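Local coordinates for protein alkaline serine protease (Pseudoalteromonas sp., PDB 1Y9Z) that probably cleaves peptide bonds as a cold-adapted, subtilisin-like alkaline serine protease carrying an inserted beta-barrel domain, at residues A[274-279]-A[350-355]; A[293-298]-A[304-309]. All blocks are in the same frame, centred on the assembly; numbering follows the deposited sequence.

Contact 1: A[274-279]-A[350-355]; sequences NKICLV and QSTTVS
Ile276 meets Thr352 and Val354 inside a curled beta sheet, consistent with the inserted beta-barrel domain of this subtilisin-like enzyme. Strands 275-280 and 351-360 are not bonded to each other; each pairs with strand 252-263, the first parallel and the second antiparallel. The CA atoms of Ile276 and Thr352 lie only 6.6 Å apart, and the CB atoms of Ile276, Thr352 and Val354 all point across the contact. Both observations fit a sheet that bends round strand 252-263 so that its two neighbours, 275-280 and 351-360, turn toward each other. The two branches of Ile276 meet mainly different partners. With chi1 at -67°, CG1 sits beside its own backbone N and comes to 3.2 Å from the carbonyl O of Thr352, while CD1 follows at 3.7 Å from that same Thr352 O. The methylene and the terminal methyl of Ile276 thus lie against a main-chain oxygen, whereas Thr352 offers its CB to CG1 from 4.0 Å. The other branch, CG2 of Ile276, presses on CG2 of Val354 at 3.5 Å, tighter than an ordinary methyl contact; the two side chains meet at a slant. Val354 has chi1 178°, which sends CG1 anti to its backbone N and leaves CG2 as the methyl that meets the isoleucine. All three residues are buried. Ile307 of strand 305-309 touches both Ile276 and Val354, and Thr352 packs further on Leu257, Ile219 and Ile221, so the apolar cluster extends well past this pair of strands. The hydroxyl of Thr352 turns back along its own chain instead, where OG1 donates to Gln350 O at 3.1 Å, approaching from above the carbonyl plane, 46° out of it.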
loop_
_atom_site.group_PDB
_atom_site.type_symbol
_atom_site.label_atom_id
_atom_site.label_comp_id
_atom_site.label_asym_id
_atom_site.label_seq_id
_atom_site.Cartn_x
_atom_site.Cartn_y
_atom_site.Cartn_z
ATOM N N ASN A 274 -12.030 32.251 5.329
ATOM C CA ASN A 274 -13.147 31.524 5.927
ATOM C C ASN A 274 -13.764 30.486 4.993
ATOM O O ASN A 274 -14.927 30.114 5.151
ATOM C CB ASN A 274 -14.231 32.507 6.379
ATOM C CG ASN A 274 -13.772 33.397 7.518
ATOM O OD1 ASN A 274 -13.451 32.915 8.605
ATOM N ND2 ASN A 274 -13.738 34.701 7.273
ATOM N N LYS A 275 -12.981 30.011 4.032
ATOM C CA LYS A 275 -13.475 29.024 3.077
ATOM C C LYS A 275 -12.601 27.776 3.017
ATOM O O LYS A 275 -11.432 27.801 3.403
ATOM C CB LYS A 275 -13.524 29.639 1.675
ATOM C CG LYS A 275 -14.430 30.850 1.519
ATOM C CD LYS A 275 -15.885 30.449 1.358
ATOM C CE LYS A 275 -16.740 31.651 0.974
ATOM N NZ LYS A 275 -18.155 31.277 0.697
ATOM N N ILE A 276 -13.191 26.680 2.547
ATOM C CA ILE A 276 -12.457 25.435 2.355
ATOM C C ILE A 276 -12.129 25.531 0.874
ATOM O O ILE A 276 -13.025 25.613 0.032
ATOM C CB ILE A 276 -13.328 24.190 2.624
ATOM C CG1 ILE A 276 -13.687 24.116 4.111
ATOM C CG2 ILE A 276 -12.584 22.931 2.193
ATOM C CD1 ILE A 276 -12.485 24.079 5.041
ATOM N N CYS A 277 -10.841 25.534 0.565
ATOM C CA CYS A 277 -10.372 25.695 -0.800
ATOM C C CYS A 277 -10.110 24.407 -1.567
ATOM O O CYS A 277 -9.223 23.627 -1.219
ATOM C CB CYS A 277 -9.113 26.551 -0.755
ATOM S SG CYS A 277 -8.395 27.146 -2.315
ATOM N N LEU A 278 -10.900 24.202 -2.616
ATOM C CA LEU A 278 -10.770 23.039 -3.486
ATOM C C LEU A 278 -9.887 23.475 -4.648
ATOM O O LEU A 278 -10.097 24.541 -5.228
ATOM C CB LEU A 278 -12.143 22.616 -4.014
ATOM C CG LEU A 278 -12.206 21.413 -4.960
ATOM C CD1 LEU A 278 -11.832 20.142 -4.207
ATOM C CD2 LEU A 278 -13.609 21.292 -5.532
ATOM N N VAL A 279 -8.891 22.664 -4.988
ATOM C CA VAL A 279 -7.998 23.016 -6.083
ATOM C C VAL A 279 -7.440 21.797 -6.804
ATOM O O VAL A 279 -7.077 20.796 -6.181
ATOM C CB VAL A 279 -6.820 23.884 -5.582
ATOM C CG1 VAL A 279 -5.999 23.117 -4.555
ATOM C CG2 VAL A 279 -5.951 24.313 -6.756
ATOM N N GLN A 350 -21.282 24.977 -0.093
ATOM C CA GLN A 350 -21.792 24.306 1.094
ATOM C C GLN A 350 -20.748 24.205 2.202
ATOM O O GLN A 350 -19.547 24.119 1.935
ATOM C CB GLN A 350 -22.302 22.910 0.727
ATOM C CG GLN A 350 -23.522 22.928 -0.184
ATOM C CD GLN A 350 -24.010 21.539 -0.551
ATOM O OE1 GLN A 350 -24.237 20.697 0.319
ATOM N NE2 GLN A 350 -24.186 21.297 -1.845
ATOM N N SER A 351 -21.216 24.222 3.446
ATOM C CA SER A 351 -20.333 24.131 4.602
ATOM C C SER A 351 -19.578 22.808 4.557
ATOM O O SER A 351 -20.185 21.738 4.495
ATOM C CB SER A 351 -21.145 24.221 5.896
ATOM O OG SER A 351 -20.298 24.197 7.032
ATOM N N THR A 352 -18.253 22.891 4.593
ATOM C CA THR A 352 -17.413 21.702 4.535
ATOM C C THR A 352 -16.388 21.678 5.659
ATOM O O THR A 352 -15.826 22.709 6.026
ATOM C CB THR A 352 -16.659 21.636 3.192
ATOM O OG1 THR A 352 -17.597 21.713 2.114
ATOM C CG2 THR A 352 -15.875 20.334 3.081
ATOM N N THR A 353 -16.149 20.490 6.202
ATOM C CA THR A 353 -15.173 20.326 7.265
ATOM C C THR A 353 -14.076 19.388 6.787
ATOM O O THR A 353 -14.342 18.243 6.424
ATOM C CB THR A 353 -15.807 19.732 8.536
ATOM O OG1 THR A 353 -16.847 20.602 8.999
ATOM C CG2 THR A 353 -14.760 19.578 9.634
ATOM N N VAL A 354 -12.850 19.893 6.769
ATOM C CA VAL A 354 -11.696 19.104 6.361
ATOM C C VAL A 354 -10.892 18.860 7.622
ATOM O O VAL A 354 -10.677 19.779 8.414
ATOM C CB VAL A 354 -10.817 19.862 5.349
ATOM C CG1 VAL A 354 -9.594 19.025 4.993
ATOM C CG2 VAL A 354 -11.622 20.178 4.105
ATOM N N SER A 355 -10.445 17.628 7.819
ATOM C CA SER A 355 -9.687 17.328 9.016
ATOM C C SER A 355 -8.596 16.289 8.842
ATOM O O SER A 355 -8.751 15.319 8.101
ATOM C CB SER A 355 -10.637 16.861 10.117
ATOM O OG SER A 355 -11.325 15.688 9.722
#

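Contact 2: A[293-298]-A[304-309]; sequences NSTKAC and KGIIVY
Helix 293-298 runs roughly antiparallel to strand 305-309: the angle between their chain directions is 148°, and the axes come within 8.7 Å. Thr295 faces Val308 and Cys298 faces Ile306, with CA separations of 6.9 and 6.7 Å, so successive turns of the helix meet alternate residues of the strand, those whose CB atoms point to the helix. Ile306 has the largest share of the contact. Its chi1 of -54° sets CG1 beside the backbone N, and a chi2 of 170° stretches CD1 out to the helix backbone, where this methyl lies 3.4 Å from Thr295 O. The same CD1 comes to 3.9 Å from Thr295 CG2, the two side chains crossing at about a right angle. Cys298 rests alongside the isoleucine: its CB is 3.8 Å from Ile306 CG1, and its SG, disulfide-bonded to Cys277, is 3.9 Å from Ile306 CG2, on the other branch. An alanine in place of Ile306 would strip away both branches and probably open a gap between the strand and Thr295 and Cys298. The Val308 contact is slighter: Val308 CG2 stands 3.7 Å from Thr295 OG1, a methyl against a hydroxyl. The hydroxyl's polar partner lies within the helix, since OG1 of Thr295 is hydrogen-bonded to Glu291 O one turn back, which lets this buried oxygen sit against an apolar strand face. Beyond the two segments, Val331 and Ser333 also touch Ile306, and Ser294 OG is bonded to Glu280 O. A helix laid roughly antiparallel over the strand that follows it, with the preceding strand 275-280 paired parallel to that strand, is the arrangement of a beta-alpha-beta unit.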
loop_
_atom_site.group_PDB
_atom_site.type_symbol
_atom_site.label_atom_id
_atom_site.label_comp_id
_atom_site.label_asym_id
_atom_site.label_seq_id
_atom_site.Cartn_x
_atom_site.Cartn_y
_atom_site.Cartn_z
ATOM N N ASN A 293 2.599 23.778 -4.876
ATOM C CA ASN A 293 2.089 24.828 -5.752
ATOM C C ASN A 293 0.586 25.071 -5.639
ATOM O O ASN A 293 0.161 26.181 -5.318
ATOM C CB ASN A 293 2.480 24.534 -7.200
ATOM C CG ASN A 293 3.981 24.550 -7.400
ATOM O OD1 ASN A 293 4.656 25.500 -7.002
ATOM N ND2 ASN A 293 4.511 23.501 -8.013
ATOM N N SER A 294 -0.219 24.044 -5.899
ATOM C CA SER A 294 -1.669 24.191 -5.799
ATOM C C SER A 294 -2.070 24.440 -4.350
ATOM O O SER A 294 -2.967 25.235 -4.066
ATOM C CB SER A 294 -2.382 22.935 -6.312
ATOM O OG SER A 294 -2.280 22.817 -7.722
ATOM N N THR A 295 -1.395 23.755 -3.433
ATOM C CA THR A 295 -1.682 23.888 -2.011
ATOM C C THR A 295 -1.460 25.315 -1.517
ATOM O O THR A 295 -2.320 25.883 -0.844
ATOM C CB THR A 295 -0.804 22.931 -1.181
ATOM O OG1 THR A 295 -0.973 21.592 -1.664
ATOM C CG2 THR A 295 -1.197 22.981 0.292
ATOM N N LYS A 296 -0.310 25.892 -1.854
ATOM C CA LYS A 296 0.011 27.250 -1.424
ATOM C C LYS A 296 -0.890 28.298 -2.071
ATOM O O LYS A 296 -1.190 29.321 -1.457
ATOM C CB LYS A 296 1.478 27.571 -1.723
ATOM C CG LYS A 296 1.934 28.920 -1.188
ATOM C CD LYS A 296 3.423 29.125 -1.404
ATOM C CE LYS A 296 3.882 30.460 -0.844
ATOM N NZ LYS A 296 5.350 30.645 -1.010
ATOM N N ALA A 297 -1.315 28.050 -3.306
ATOM C CA ALA A 297 -2.194 28.989 -3.995
ATOM C C ALA A 297 -3.423 29.207 -3.120
ATOM O O ALA A 297 -3.887 30.333 -2.935
ATOM C CB ALA A 297 -2.605 28.427 -5.348
ATOM N N CYS A 298 -3.937 28.110 -2.576
ATOM C CA CYS A 298 -5.100 28.151 -1.706
ATOM C C CYS A 298 -4.781 28.880 -0.403
ATOM O O CYS A 298 -5.526 29.763 0.023
ATOM C CB CYS A 298 -5.557 26.729 -1.387
ATOM S SG CYS A 298 -6.759 25.968 -2.527
ATOM N N LYS A 304 -8.934 28.270 4.917
ATOM C CA LYS A 304 -8.902 27.700 6.263
ATOM C C LYS A 304 -8.557 26.218 6.181
ATOM O O LYS A 304 -7.929 25.661 7.082
ATOM C CB LYS A 304 -10.261 27.858 6.950
ATOM C CG LYS A 304 -10.621 29.285 7.322
ATOM C CD LYS A 304 -11.992 29.351 7.984
ATOM C CE LYS A 304 -12.043 28.549 9.273
ATOM N NZ LYS A 304 -13.391 28.631 9.904
ATOM N N GLY A 305 -8.993 25.592 5.091
ATOM C CA GLY A 305 -8.737 24.181 4.859
ATOM C C GLY A 305 -8.479 24.012 3.376
ATOM O O GLY A 305 -8.958 24.818 2.578
ATOM N N ILE A 306 -7.742 22.975 2.995
ATOM C CA ILE A 306 -7.425 22.773 1.585
ATOM C C ILE A 306 -7.649 21.346 1.099
ATOM O O ILE A 306 -7.291 20.382 1.776
ATOM C CB ILE A 306 -5.958 23.164 1.301
ATOM C CG1 ILE A 306 -5.698 24.590 1.792
ATOM C CG2 ILE A 306 -5.669 23.064 -0.192
ATOM C CD1 ILE A 306 -4.238 24.990 1.785
ATOM N N ILE A 307 -8.242 21.227 -0.085
ATOM C CA ILE A 307 -8.507 19.934 -0.701
ATOM C C ILE A 307 -7.949 19.932 -2.118
ATOM O O ILE A 307 -8.465 20.625 -2.994
ATOM C CB ILE A 307 -10.012 19.636 -0.793
ATOM C CG1 ILE A 307 -10.640 19.650 0.602
ATOM C CG2 ILE A 307 -10.227 18.281 -1.455
ATOM C CD1 ILE A 307 -12.152 19.540 0.586
ATOM N N VAL A 308 -6.893 19.157 -2.334
ATOM C CA VAL A 308 -6.268 19.058 -3.647
ATOM C C VAL A 308 -6.754 17.790 -4.335
ATOM O O VAL A 308 -6.693 16.707 -3.752
ATOM C CB VAL A 308 -4.732 18.984 -3.526
ATOM C CG1 VAL A 308 -4.107 18.813 -4.904
ATOM C CG2 VAL A 308 -4.200 20.236 -2.850
ATOM N N TYR A 309 -7.252 17.915 -5.563
ATOM C CA TYR A 309 -7.705 16.737 -6.287
ATOM C C TYR A 309 -6.840 16.475 -7.513
ATOM O O TYR A 309 -6.282 17.396 -8.111
ATOM C CB TYR A 309 -9.191 16.838 -6.674
ATOM C CG TYR A 309 -9.577 17.929 -7.651
ATOM C CD1 TYR A 309 -9.765 19.245 -7.228
ATOM C CD2 TYR A 309 -9.819 17.628 -8.993
ATOM C CE1 TYR A 309 -10.194 20.235 -8.117
ATOM C CE2 TYR A 309 -10.246 18.609 -9.888
ATOM C CZ TYR A 309 -10.434 19.908 -9.443
ATOM O OH TYR A 309 -10.876 20.876 -10.320
#

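From the N-terminal side, strand 275-280 supplies the first segment of contact 1, and helix 291-300 the first of contact 2; the chain then turns back within a few residues into strand 305-309, closing the short loop of contact 2. It then passes strands 321-323 and 333-336 and helix 338-345 before strand 351-360 closes contact 1, a loop of 70 residues within which contact 2 is nested. Their centres are 10 Å apart. Among the direct links are a disulfide, Cys277 SG to Cys298 SG at 2.0 Å, and a probable backbone hydrogen bond, Cys277 O to Ile307 N at 2.8 Å. Contact 1 thus ties parts of the curled sheet together, and contact 2 fixes a helix upon it.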